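Local coordinates for microcin B17-processing protein McbD (Escherichia coli str. K-12 substr. MG1655, PDB 6GRH) that is required to turn the inactive microcin B17 precursor peptide, McbA, into the active antibiotic, and belongs to the YcaO family, at residues P82-A87 with S335-V340; F93-L98 with F142-D147; S173-W178 with M366-A371; P360-H365 with N376-T381. The protein carries 1 engineered substitution. One frame throughout, in Å; residues are numbered along the deposited sequence. Where two conformers were deposited one is given.

Interaction 1 of 4, residues P82-A87 with S335-V340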
loop_
_atom_site.group_PDB
_atom_site.type_symbol
_atom_site.label_atom_id
_atom_site.label_comp_id
_atom_site.label_asym_id
_atom_site.label_seq_id
_atom_site.Cartn_x
_atom_site.Cartn_y
_atom_site.Cartn_z
ATOM N N PRO E 82 -3.128 67.524 7.076
ATOM C CA PRO E 82 -3.988 68.401 6.279
ATOM C C PRO E 82 -3.840 68.316 4.752
ATOM O O PRO E 82 -4.851 68.420 4.049
ATOM C CB PRO E 82 -3.632 69.812 6.780
ATOM C CG PRO E 82 -2.304 69.667 7.439
ATOM C CD PRO E 82 -2.273 68.283 8.003
ATOM N N SER E 83 -2.623 68.152 4.236
ATOM C CA SER E 83 -2.448 68.085 2.778
ATOM C C SER E 83 -2.915 66.732 2.192
ATOM O O SER E 83 -3.304 66.672 1.036
ATOM C CB SER E 83 -1.004 68.419 2.359
ATOM O OG SER E 83 -0.124 67.350 2.665
ATOM N N ALA E 84 -2.899 65.660 2.979
ATOM C CA ALA E 84 -3.521 64.399 2.552
ATOM C C ALA E 84 -5.054 64.530 2.534
ATOM O O ALA E 84 -5.716 64.117 1.580
ATOM C CB ALA E 84 -3.097 63.275 3.468
ATOM N N ALA E 85 -5.603 65.113 3.598
ATOM C CA ALA E 85 -7.044 65.336 3.694
ATOM C C ALA E 85 -7.562 66.200 2.519
ATOM O O ALA E 85 -8.638 65.934 1.984
ATOM C CB ALA E 85 -7.392 65.967 5.038
ATOM N N LYS E 86 -6.777 67.197 2.103
ATOM C CA LYS E 86 -7.138 68.061 0.965
ATOM C C LYS E 86 -7.186 67.281 -0.364
ATOM O O LYS E 86 -8.116 67.459 -1.160
ATOM C CB LYS E 86 -6.169 69.250 0.858
ATOM C CG LYS E 86 -6.564 70.325 -0.149
ATOM N N ALA E 87 -6.190 66.429 -0.602
ATOM C CA ALA E 87 -6.172 65.587 -1.795
ATOM C C ALA E 87 -7.351 64.592 -1.847
ATOM O O ALA E 87 -7.909 64.349 -2.918
ATOM C CB ALA E 87 -4.853 64.831 -1.884
ATOM N N SER E 335 3.696 62.626 -6.165
ATOM C CA SER E 335 2.850 62.946 -5.002
ATOM C C SER E 335 3.346 62.316 -3.711
ATOM O O SER E 335 3.657 61.133 -3.698
ATOM C CB SER E 335 1.421 62.446 -5.238
ATOM O OG SER E 335 0.607 62.652 -4.086
ATOM N N ASP E 336 3.332 63.090 -2.620
ATOM C CA ASP E 336 3.617 62.572 -1.273
ATOM C C ASP E 336 2.441 61.780 -0.680
ATOM O O ASP E 336 2.615 61.111 0.332
ATOM C CB ASP E 336 3.980 63.716 -0.302
ATOM C CG ASP E 336 5.252 64.475 -0.713
ATOM O OD1 ASP E 336 6.074 63.898 -1.447
ATOM O OD2 ASP E 336 5.440 65.658 -0.318
ATOM N N ASN E 337 1.258 61.873 -1.305
ATOM C CA ASN E 337 0.014 61.317 -0.783
ATOM C C ASN E 337 -0.254 59.908 -1.314
ATOM O O ASN E 337 -1.198 59.682 -2.078
ATOM C CB ASN E 337 -1.162 62.241 -1.131
ATOM C CG ASN E 337 -1.061 63.581 -0.452
ATOM O OD1 ASN E 337 -0.743 63.652 0.734
ATOM N ND2 ASN E 337 -1.322 64.659 -1.200
ATOM N N ILE E 338 0.604 58.976 -0.908
ATOM C CA ILE E 338 0.446 57.563 -1.228
ATOM C C ILE E 338 0.514 56.826 0.104
ATOM O O ILE E 338 1.461 57.016 0.886
ATOM C CB ILE E 338 1.525 57.031 -2.192
ATOM C CG1 ILE E 338 1.612 57.905 -3.439
ATOM C CG2 ILE E 338 1.213 55.592 -2.597
ATOM C CD1 ILE E 338 2.602 57.416 -4.487
ATOM N N PHE E 339 -0.484 55.984 0.338
ATOM C CA PHE E 339 -0.720 55.372 1.633
ATOM C C PHE E 339 -0.794 53.869 1.490
ATOM O O PHE E 339 -1.176 53.351 0.439
ATOM C CB PHE E 339 -2.025 55.922 2.241
ATOM C CG PHE E 339 -2.045 57.404 2.285
ATOM C CD1 PHE E 339 -1.282 58.075 3.224
ATOM C CD2 PHE E 339 -2.713 58.131 1.305
ATOM C CE1 PHE E 339 -1.218 59.456 3.219
ATOM C CE2 PHE E 339 -2.677 59.502 1.309
ATOM C CZ PHE E 339 -1.929 60.173 2.269
ATOM N N VAL E 340 -0.421 53.185 2.560
ATOM C CA VAL E 340 -0.488 51.757 2.621
ATOM C C VAL E 340 -1.503 51.394 3.694
ATOM O O VAL E 340 -1.232 51.562 4.885
ATOM C CB VAL E 340 0.878 51.163 2.994
ATOM C CG1 VAL E 340 0.811 49.654 2.977
ATOM C CG2 VAL E 340 1.980 51.678 2.065
#
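Asn337 lays its carboxamide across the first turn of the helix that begins at Pro82, reaching the surface formed by Ser83, Ala84 and Ala87. Its CG, anti to its own carbonyl carbon (chi1 -65°), is carried toward the helix. The two ends of the amide meet different parts of the turn. OD1 lies 3.4 Å from CA of Ala84 and also touches the CB of that residue. ND2 sits beside the methyl of Ala87, 3.6 Å from its CB, and at a similar distance from Ser83 O, too far for a hydrogen bond. No hydrogen bond crosses the contact; the amide meets the helix through van der Waals contact. The polar grip on ND2 comes instead from Asp361. Next to the amide, the ring of Phe339 brings its tip to the same alanine, with CZ 3.5 Å from Ala84 CB, approaching obliquely. Ala84 CB is thus touched by both an amide oxygen and a ring carbon. Two turns shape the loop at Asn337: Ser335 OG accepts from Asn337 N at 3.0 Å in an ST turn, and Asn337 itself is the centre of an inverse gamma turn. The contact sets the start of helix 82-95 against the link between helix 327-334 and strand 339-347. That strand lies in an antiparallel sheet between strands 108-115 and 350-358, while Ala85 packs on helix 76-79.

Interaction 2 of 4, residues F93-L98 with F142-D147; sequences FQISSL and FYPDRD
Leu98 sets one methyl, CD1, on a face of the Phe142 ring, 3.7 Å from the ring centroid and 23° off its normal. This CH-pi contact is displaced toward the rim, and the closest ring carbon, CE1, is 3.4 Å from CD1. The second bump is Ile95, whose two arms part. CG2, anti to the backbone N, fits the notch between Phe142 O, 3.4 Å away, and Pro144 CD, 3.9 Å away. The other arm ends in CD1, which meets the edge of the Tyr143 ring near its plane, 3.7 Å from CD1 of the tyrosine. Between these two apolar fits a water takes a hydrogen bond from Ser96 OG and gives one to Phe142 O. Ser96 OG also accepts from Leu98 N, an ST turn that shapes the chain leading to the leucine. The contact joins the last part of helix 82-95 and the chain beyond it to the loop between strands 121-125 and 151-154, with Phe142 packed also on helix 100-105.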
loop_
_atom_site.group_PDB
_atom_site.type_symbol
_atom_site.label_atom_id
_atom_site.label_comp_id
_atom_site.label_asym_id
_atom_site.label_seq_id
_atom_site.Cartn_x
_atom_site.Cartn_y
_atom_site.Cartn_z
ATOM N N PHE E 93 -14.673 65.093 -4.240
ATOM C CA PHE E 93 -15.445 66.141 -4.926
ATOM C C PHE E 93 -15.745 65.818 -6.400
ATOM O O PHE E 93 -16.790 66.203 -6.901
ATOM C CB PHE E 93 -14.749 67.486 -4.809
ATOM C CG PHE E 93 -15.600 68.652 -5.230
ATOM C CD1 PHE E 93 -16.632 69.101 -4.411
ATOM C CD2 PHE E 93 -15.360 69.318 -6.436
ATOM C CE1 PHE E 93 -17.419 70.177 -4.792
ATOM C CE2 PHE E 93 -16.146 70.398 -6.820
ATOM C CZ PHE E 93 -17.175 70.829 -5.994
ATOM N N GLN E 94 -14.869 65.072 -7.076
ATOM C CA GLN E 94 -15.139 64.643 -8.471
ATOM C C GLN E 94 -15.994 63.377 -8.581
ATOM O O GLN E 94 -16.598 63.106 -9.611
ATOM C CB GLN E 94 -13.839 64.345 -9.189
ATOM C CG GLN E 94 -12.864 65.490 -9.239
ATOM C CD GLN E 94 -11.563 65.048 -9.859
ATOM O OE1 GLN E 94 -11.534 64.566 -11.002
ATOM N NE2 GLN E 94 -10.484 65.168 -9.100
ATOM N N ILE E 95 -15.995 62.579 -7.532
ATOM C CA ILE E 95 -16.589 61.247 -7.575
ATOM C C ILE E 95 -18.111 61.306 -7.377
ATOM O O ILE E 95 -18.848 60.669 -8.129
ATOM C CB ILE E 95 -15.836 60.318 -6.599
ATOM C CG1 ILE E 95 -14.399 60.125 -7.138
ATOM C CG2 ILE E 95 -16.527 58.965 -6.458
ATOM C CD1 ILE E 95 -13.448 59.411 -6.207
ATOM N N SER E 96 -18.577 62.072 -6.392
ATOM C CA SER E 96 -20.019 62.336 -6.221
ATOM C C SER E 96 -20.347 63.767 -6.649
ATOM O O SER E 96 -19.456 64.550 -6.961
ATOM C CB SER E 96 -20.430 62.122 -4.763
ATOM O OG SER E 96 -19.997 63.194 -3.931
ATOM N N SER E 97 -21.630 64.116 -6.634
ATOM C CA SER E 97 -22.050 65.506 -6.839
ATOM C C SER E 97 -22.071 66.319 -5.526
ATOM O O SER E 97 -22.509 67.464 -5.529
ATOM C CB SER E 97 -23.428 65.555 -7.519
ATOM O OG SER E 97 -24.481 65.158 -6.647
ATOM N N LEU E 98 -21.598 65.748 -4.413
ATOM C CA LEU E 98 -21.696 66.429 -3.114
ATOM C C LEU E 98 -20.649 67.542 -3.000
ATOM O O LEU E 98 -19.593 67.481 -3.634
ATOM C CB LEU E 98 -21.546 65.436 -1.967
ATOM C CG LEU E 98 -22.522 64.257 -2.005
ATOM C CD1 LEU E 98 -22.151 63.263 -0.926
ATOM C CD2 LEU E 98 -23.970 64.703 -1.863
ATOM N N PHE E 142 -20.422 58.939 -1.229
ATOM C CA PHE E 142 -19.179 59.645 -1.555
ATOM C C PHE E 142 -18.279 58.884 -2.523
ATOM O O PHE E 142 -17.435 59.482 -3.177
ATOM C CB PHE E 142 -18.385 59.947 -0.267
ATOM C CG PHE E 142 -19.083 60.908 0.655
ATOM C CD1 PHE E 142 -18.914 62.280 0.505
ATOM C CD2 PHE E 142 -19.917 60.447 1.663
ATOM C CE1 PHE E 142 -19.579 63.179 1.343
ATOM C CE2 PHE E 142 -20.586 61.339 2.504
ATOM C CZ PHE E 142 -20.420 62.701 2.344
ATOM N N TYR E 143 -18.442 57.567 -2.584
ATOM C CA TYR E 143 -17.493 56.691 -3.274
ATOM C C TYR E 143 -18.194 55.373 -3.587
ATOM O O TYR E 143 -17.978 54.378 -2.893
ATOM C CB TYR E 143 -16.242 56.484 -2.411
ATOM C CG TYR E 143 -15.103 55.808 -3.133
ATOM C CD1 TYR E 143 -14.258 56.521 -3.965
ATOM C CD2 TYR E 143 -14.873 54.441 -2.991
ATOM C CE1 TYR E 143 -13.205 55.896 -4.636
ATOM C CE2 TYR E 143 -13.839 53.812 -3.662
ATOM C CZ TYR E 143 -12.998 54.534 -4.472
ATOM O OH TYR E 143 -11.992 53.874 -5.124
ATOM N N PRO E 144 -19.059 55.376 -4.619
ATOM C CA PRO E 144 -19.918 54.211 -4.856
ATOM C C PRO E 144 -19.244 53.064 -5.590
ATOM O O PRO E 144 -19.696 51.926 -5.440
ATOM C CB PRO E 144 -21.073 54.785 -5.697
ATOM C CG PRO E 144 -20.483 55.959 -6.405
ATOM C CD PRO E 144 -19.436 56.522 -5.476
ATOM N N ASP E 145 -18.205 53.358 -6.370
ATOM C CA ASP E 145 -17.485 52.355 -7.163
ATOM C C ASP E 145 -16.141 51.987 -6.525
ATOM O O ASP E 145 -15.267 52.830 -6.379
ATOM C CB ASP E 145 -17.287 52.858 -8.599
ATOM C CG ASP E 145 -18.608 53.151 -9.300
ATOM O OD1 ASP E 145 -19.508 52.299 -9.281
ATOM O OD2 ASP E 145 -18.787 54.250 -9.850
ATOM N N ARG E 146 -16.007 50.722 -6.120
ATOM C CA ARG E 146 -14.820 50.177 -5.463
ATOM C C ARG E 146 -14.252 49.010 -6.279
ATOM O O ARG E 146 -14.979 48.338 -7.012
ATOM C CB ARG E 146 -15.204 49.576 -4.102
ATOM C CG ARG E 146 -15.507 50.520 -2.946
ATOM C CD ARG E 146 -16.871 51.165 -2.953
ATOM N NE ARG E 146 -17.940 50.321 -3.471
ATOM C CZ ARG E 146 -18.574 49.351 -2.810
ATOM N NH1 ARG E 146 -18.254 49.026 -1.553
ATOM N NH2 ARG E 146 -19.542 48.678 -3.436
ATOM N N ASP E 147 -12.965 48.738 -6.102
ATOM C CA ASP E 147 -12.332 47.544 -6.668
ATOM C C ASP E 147 -11.054 47.212 -5.928
ATOM O O ASP E 147 -10.714 47.892 -4.953
ATOM C CB ASP E 147 -12.127 47.680 -8.189
ATOM C CG ASP E 147 -11.035 48.682 -8.583
ATOM O OD1 ASP E 147 -10.133 49.010 -7.773
ATOM O OD2 ASP E 147 -11.113 49.135 -9.744
HETATM O O HOH W 1 -17.685 62.154 -3.009
#

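Interaction 3 of 4, residues S173-W178 with M366-A371; sequences SLLLYW and MNNSGA
Trp178 and Asn368 meet with indole and carboxamide planes only 4° apart, the amide lying at the ring edge and not over a face. ND2 is 3.4 Å from NE1 of the tryptophan, but both are donors and no bond joins them; NE1 gives its hydrogen to Lys391 O, beyond the two segments. OD1 of the asparagine faces the neighbouring edge atom, 3.5 Å from Trp178 CD1. A cation-pi interaction with Arg388 engages the same indole. OD1 also meets CD2 of Leu175 at 3.4 Å, as the two side chains run past each other in opposite directions. The other methyl of Leu175, CD1, rests 3.9 Å from Met366 CA, and its side chain crosses that of Met366 at about a right angle. The methionine is bent at chi3 (-74°), which turns its CE to Leu174, where CD2 lies 3.7 Å away. Asn367 to Gly370 form a type I beta turn, and inside it Asn367 OD1 takes a hydrogen bond from Ser369 OG at 2.7 Å, in the carbonyl plane on a lone pair. Leucines and indole thus present one side of helix 157-180 to the loop that follows strand 350-358. Another side of the helix packs on strand 224-231 through Ser173 and Tyr177, while helix 285-292 meets Met366 and Asn367 through Tyr286.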
loop_
_atom_site.group_PDB
_atom_site.type_symbol
_atom_site.label_atom_id
_atom_site.label_comp_id
_atom_site.label_asym_id
_atom_site.label_seq_id
_atom_site.Cartn_x
_atom_site.Cartn_y
_atom_site.Cartn_z
ATOM N N SER E 173 -0.554 52.394 -14.915
ATOM C CA SER E 173 -0.010 52.306 -16.283
ATOM C C SER E 173 -1.076 51.950 -17.310
ATOM O O SER E 173 -1.114 52.520 -18.388
ATOM C CB SER E 173 1.146 51.301 -16.390
ATOM O OG SER E 173 2.255 51.725 -15.598
ATOM N N LEU E 174 -1.947 51.025 -16.966
ATOM C CA LEU E 174 -2.985 50.568 -17.882
ATOM C C LEU E 174 -4.024 51.656 -18.165
ATOM O O LEU E 174 -4.463 51.796 -19.308
ATOM C CB LEU E 174 -3.684 49.344 -17.300
ATOM C CG LEU E 174 -4.893 48.795 -18.067
ATOM C CD1 LEU E 174 -4.512 48.258 -19.445
ATOM C CD2 LEU E 174 -5.595 47.736 -17.244
ATOM N N LEU E 175 -4.446 52.370 -17.121
ATOM C CA LEU E 175 -5.402 53.470 -17.277
ATOM C C LEU E 175 -4.861 54.612 -18.121
ATOM O O LEU E 175 -5.581 55.137 -18.963
ATOM C CB LEU E 175 -5.863 54.009 -15.926
ATOM C CG LEU E 175 -6.787 53.065 -15.165
ATOM C CD1 LEU E 175 -6.785 53.381 -13.671
ATOM C CD2 LEU E 175 -8.197 53.107 -15.725
ATOM N N LEU E 176 -3.604 54.995 -17.911
ATOM C CA LEU E 176 -2.992 56.029 -18.747
ATOM C C LEU E 176 -2.908 55.584 -20.216
ATOM O O LEU E 176 -3.242 56.357 -21.121
ATOM C CB LEU E 176 -1.613 56.435 -18.233
ATOM C CG LEU E 176 -1.155 57.741 -18.887
ATOM C CD1 LEU E 176 -2.031 58.897 -18.423
ATOM C CD2 LEU E 176 0.309 58.034 -18.602
ATOM N N TYR E 177 -2.494 54.337 -20.436
ATOM C CA TYR E 177 -2.477 53.736 -21.786
ATOM C C TYR E 177 -3.871 53.698 -22.416
ATOM O O TYR E 177 -4.049 54.096 -23.576
ATOM C CB TYR E 177 -1.926 52.318 -21.742
ATOM C CG TYR E 177 -2.119 51.540 -23.023
ATOM C CD1 TYR E 177 -1.391 51.850 -24.160
ATOM C CD2 TYR E 177 -3.021 50.505 -23.096
ATOM C CE1 TYR E 177 -1.555 51.143 -25.341
ATOM C CE2 TYR E 177 -3.201 49.790 -24.266
ATOM C CZ TYR E 177 -2.464 50.105 -25.382
ATOM O OH TYR E 177 -2.640 49.391 -26.532
ATOM N N TRP E 178 -4.844 53.224 -21.641
ATOM C CA TRP E 178 -6.241 53.216 -22.073
ATOM C C TRP E 178 -6.697 54.614 -22.525
ATOM O O TRP E 178 -7.193 54.777 -23.642
ATOM C CB TRP E 178 -7.136 52.717 -20.944
ATOM C CG TRP E 178 -8.613 52.813 -21.215
ATOM C CD1 TRP E 178 -9.545 53.495 -20.477
ATOM C CD2 TRP E 178 -9.325 52.186 -22.276
ATOM N NE1 TRP E 178 -10.789 53.314 -21.008
ATOM C CE2 TRP E 178 -10.687 52.518 -22.116
ATOM C CE3 TRP E 178 -8.947 51.358 -23.344
ATOM C CZ2 TRP E 178 -11.677 52.065 -22.992
ATOM C CZ3 TRP E 178 -9.939 50.896 -24.215
ATOM C CH2 TRP E 178 -11.284 51.259 -24.034
ATOM N N MET E 366 -10.217 51.484 -11.253
ATOM C CA MET E 366 -9.964 51.348 -12.693
ATOM C C MET E 366 -11.183 51.405 -13.611
ATOM O O MET E 366 -11.061 51.141 -14.816
ATOM C CB MET E 366 -9.144 50.075 -12.966
ATOM C CG MET E 366 -9.899 48.764 -12.942
ATOM S SD MET E 366 -8.819 47.400 -13.436
ATOM C CE MET E 366 -8.666 47.646 -15.198
ATOM N N ASN E 367 -12.344 51.744 -13.063
ATOM C CA ASN E 367 -13.567 51.858 -13.854
ATOM C C ASN E 367 -13.869 53.318 -14.235
ATOM O O ASN E 367 -14.562 54.019 -13.507
ATOM C CB ASN E 367 -14.735 51.260 -13.066
ATOM C CG ASN E 367 -16.037 51.289 -13.835
ATOM O OD1 ASN E 367 -16.064 51.579 -15.033
ATOM N ND2 ASN E 367 -17.133 50.976 -13.145
ATOM N N ASN E 368 -13.384 53.782 -15.380
ATOM C CA ASN E 368 -13.691 55.172 -15.750
ATOM C C ASN E 368 -15.094 55.339 -16.410
ATOM O O ASN E 368 -15.443 56.437 -16.787
ATOM C CB ASN E 368 -12.533 55.887 -16.492
ATOM C CG ASN E 368 -11.884 55.027 -17.521
ATOM O OD1 ASN E 368 -10.677 54.734 -17.459
ATOM N ND2 ASN E 368 -12.696 54.552 -18.452
ATOM N N SER E 369 -15.886 54.260 -16.515
ATOM C CA SER E 369 -17.334 54.374 -16.784
ATOM C C SER E 369 -18.153 54.663 -15.511
ATOM O O SER E 369 -19.336 54.937 -15.597
ATOM C CB SER E 369 -17.883 53.111 -17.460
ATOM O OG SER E 369 -18.215 52.108 -16.510
ATOM N N GLY E 370 -17.535 54.553 -14.338
ATOM C CA GLY E 370 -18.214 54.821 -13.073
ATOM C C GLY E 370 -17.785 56.160 -12.534
ATOM O O GLY E 370 -17.387 57.022 -13.279
ATOM N N ALA E 371 -17.861 56.307 -11.221
ATOM C CA ALA E 371 -17.568 57.558 -10.537
ATOM C C ALA E 371 -16.084 57.554 -10.105
ATOM O O ALA E 371 -15.689 56.883 -9.144
ATOM C CB ALA E 371 -18.498 57.705 -9.344
#

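Interaction 4 of 4, residues P360-H365 with N376-T381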
loop_
_atom_site.group_PDB
_atom_site.type_symbol
_atom_site.label_atom_id
_atom_site.label_comp_id
_atom_site.label_asym_id
_atom_site.label_seq_id
_atom_site.Cartn_x
_atom_site.Cartn_y
_atom_site.Cartn_z
ATOM N N PRO E 360 -5.107 59.331 -3.589
ATOM C CA PRO E 360 -6.073 60.239 -4.261
ATOM C C PRO E 360 -5.464 61.142 -5.334
ATOM O O PRO E 360 -6.211 61.838 -6.017
ATOM C CB PRO E 360 -6.625 61.077 -3.105
ATOM C CG PRO E 360 -5.482 61.135 -2.133
ATOM C CD PRO E 360 -4.813 59.780 -2.214
ATOM N N ASP E 361 -4.131 61.157 -5.462
ATOM C CA ASP E 361 -3.449 61.834 -6.568
ATOM C C ASP E 361 -3.231 60.985 -7.827
ATOM O O ASP E 361 -2.718 61.483 -8.842
ATOM C CB ASP E 361 -2.121 62.400 -6.063
ATOM C CG ASP E 361 -2.322 63.618 -5.171
ATOM O OD1 ASP E 361 -3.273 64.395 -5.422
ATOM O OD2 ASP E 361 -1.535 63.798 -4.212
ATOM N N PHE E 362 -3.635 59.721 -7.764
ATOM C CA PHE E 362 -3.649 58.827 -8.902
ATOM C C PHE E 362 -5.097 58.343 -9.034
ATOM O O PHE E 362 -5.971 58.735 -8.230
ATOM C CB PHE E 362 -2.717 57.635 -8.633
ATOM C CG PHE E 362 -1.236 57.966 -8.653
ATOM C CD1 PHE E 362 -0.629 58.587 -7.569
ATOM C CD2 PHE E 362 -0.445 57.604 -9.728
ATOM C CE1 PHE E 362 0.725 58.874 -7.573
ATOM C CE2 PHE E 362 0.920 57.897 -9.741
ATOM C CZ PHE E 362 1.505 58.520 -8.656
ATOM N N PHE E 363 -5.369 57.495 -10.021
ATOM C CA PHE E 363 -6.702 56.876 -10.106
ATOM C C PHE E 363 -7.012 56.017 -8.872
ATOM O O PHE E 363 -6.214 55.180 -8.478
ATOM C CB PHE E 363 -6.853 56.077 -11.387
ATOM C CG PHE E 363 -6.820 56.932 -12.610
ATOM C CD1 PHE E 363 -7.953 57.647 -12.992
ATOM C CD2 PHE E 363 -5.663 57.054 -13.357
ATOM C CE1 PHE E 363 -7.934 58.444 -14.107
ATOM C CE2 PHE E 363 -5.636 57.840 -14.481
ATOM C CZ PHE E 363 -6.762 58.554 -14.860
ATOM N N LEU E 364 -8.159 56.267 -8.240
ATOM C CA LEU E 364 -8.557 55.491 -7.047
ATOM C C LEU E 364 -9.062 54.092 -7.393
ATOM O O LEU E 364 -9.023 53.198 -6.557
ATOM C CB LEU E 364 -9.599 56.257 -6.206
ATOM C CG LEU E 364 -8.997 57.337 -5.300
ATOM C CD1 LEU E 364 -10.078 58.203 -4.686
ATOM C CD2 LEU E 364 -8.131 56.757 -4.197
ATOM N N HIS E 365 -9.547 53.909 -8.607
ATOM C CA HIS E 365 -9.952 52.598 -9.079
ATOM C C HIS E 365 -9.892 52.596 -10.606
ATOM O O HIS E 365 -9.568 53.619 -11.191
ATOM C CB HIS E 365 -11.357 52.272 -8.551
ATOM C CG HIS E 365 -12.409 53.230 -9.000
ATOM N ND1 HIS E 365 -12.926 53.220 -10.276
ATOM C CD2 HIS E 365 -13.083 54.190 -8.327
ATOM C CE1 HIS E 365 -13.851 54.155 -10.380
ATOM N NE2 HIS E 365 -13.976 54.750 -9.206
ATOM N N ASN E 376 -6.308 64.161 -11.818
ATOM C CA ASN E 376 -5.364 63.752 -10.771
ATOM C C ASN E 376 -3.936 64.128 -11.228
ATOM O O ASN E 376 -3.795 64.894 -12.191
ATOM C CB ASN E 376 -5.566 62.253 -10.411
ATOM C CG ASN E 376 -5.461 61.326 -11.616
ATOM O OD1 ASN E 376 -4.498 61.385 -12.381
ATOM N ND2 ASN E 376 -6.449 60.454 -11.779
ATOM N N LYS E 377 -2.893 63.654 -10.542
ATOM C CA LYS E 377 -1.523 64.051 -10.903
ATOM C C LYS E 377 -0.952 63.403 -12.164
ATOM O O LYS E 377 0.104 63.831 -12.628
ATOM C CB LYS E 377 -0.560 63.860 -9.733
ATOM C CG LYS E 377 -0.850 64.758 -8.545
ATOM C CD LYS E 377 -0.545 66.220 -8.848
ATOM C CE LYS E 377 -0.922 67.157 -7.709
ATOM N NZ LYS E 377 -0.478 66.663 -6.374
ATOM N N ILE E 378 -1.627 62.413 -12.747
ATOM C CA ILE E 378 -1.158 61.824 -14.025
ATOM C C ILE E 378 -2.125 61.962 -15.203
ATOM O O ILE E 378 -1.804 61.544 -16.320
ATOM C CB ILE E 378 -0.761 60.346 -13.855
ATOM C CG1 ILE E 378 -1.974 59.491 -13.455
ATOM C CG2 ILE E 378 0.342 60.222 -12.810
ATOM C CD1 ILE E 378 -1.749 58.014 -13.625
ATOM N N TYR E 379 -3.306 62.530 -14.968
ATOM C CA TYR E 379 -4.256 62.749 -16.047
ATOM C C TYR E 379 -5.196 63.903 -15.704
ATOM O O TYR E 379 -5.480 64.151 -14.537
ATOM C CB TYR E 379 -5.038 61.465 -16.319
ATOM C CG TYR E 379 -5.866 61.509 -17.577
ATOM C CD1 TYR E 379 -5.289 61.266 -18.814
ATOM C CD2 TYR E 379 -7.234 61.795 -17.530
ATOM C CE1 TYR E 379 -6.039 61.298 -19.974
ATOM C CE2 TYR E 379 -7.996 61.831 -18.685
ATOM C CZ TYR E 379 -7.394 61.579 -19.911
ATOM O OH TYR E 379 -8.131 61.629 -21.081
ATOM N N HIS E 380 -5.630 64.625 -16.733
ATOM C CA HIS E 380 -6.692 65.632 -16.609
ATOM C C HIS E 380 -7.629 65.449 -17.796
ATOM O O HIS E 380 -7.168 65.131 -18.897
ATOM C CB HIS E 380 -6.113 67.061 -16.583
ATOM C CG HIS E 380 -7.047 68.083 -16.000
ATOM N ND1 HIS E 380 -7.921 68.828 -16.770
ATOM C CD2 HIS E 380 -7.248 68.482 -14.720
ATOM C CE1 HIS E 380 -8.609 69.645 -15.990
ATOM N NE2 HIS E 380 -8.226 69.447 -14.740
ATOM N N THR E 381 -8.935 65.632 -17.571
ATOM C CA THR E 381 -9.940 65.569 -18.644
ATOM C C THR E 381 -9.476 66.327 -19.888
ATOM O O THR E 381 -8.975 67.451 -19.787
ATOM C CB THR E 381 -11.298 66.151 -18.199
ATOM O OG1 THR E 381 -11.834 65.348 -17.151
ATOM C CG2 THR E 381 -12.306 66.174 -19.361
#
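Lys377 N donates to Asp361 O at 2.8 Å, tilted 28° out of the carbonyl plane, the one hydrogen bond between the segments. Beside it the two side chains lie alongside, pointing the same way, with Asp361 CB 3.7 Å from Lys377 CG. Their ends make a long salt bridge, Asp361 OD1 to Lys377 NZ 3.7 Å, with OD2 equally far; OD2 also takes a hydrogen bond from Asn337 ND2 and lies unusually close to Ser335 OG. Asn376 has CG between its backbone N and carbonyl carbon (chi1 55°), where the amide starts toward Phe363. Its ND2 is 3.3 Å above that ring's plane, over the centre, with the amide plane 87° from the ring. That nitrogen donates to Asn373 O. OD1 accepts from Ile378 N at 3.1 Å in an Asx turn, with a weaker bond from Tyr379 N, so the amide is held from both ends. The Asx turn and the bond from Asn376 N to Tyr379 O make 376-379 compact, and it lies against the chain just beyond strand 350-358; the two segments belong to one long irregular loop. Ile378 serves both phenylalanines. Its CG2 is 3.9 Å from Phe362 CE2, and its CD1 is 4.0 Å from Phe363 CE2. Tyr379 adds CB against Phe363 CZ, while its hydroxyl goes on to Glu389. The rings also reach neighbouring helices: Phe362 packs on helix 327-334, Phe363 on helix 157-180.

How the interactions relate
Interactions 3 and 4 are buried, whereas interactions 1 and 2 are only partly so and lie toward the two ends of helix 82-95, their centres about 17 Å apart. The loop after strand 350-358 serves both buried contacts, and helix 157-180 borders both. His365 NE2 binds Ala371 O. Asp361 ties interaction 4 to interaction 1, and the carboxylates of Asp145 and Asp147 tie interaction 2 to the backbone of interaction 3. The chemistry differs: interaction 4 alone has a direct hydrogen bond and a salt bridge across it, interaction 2 is bridged by water, and interactions 1 and 3 have no hydrogen bond across them and rest on van der Waals contacts, with an asparagine amide in each.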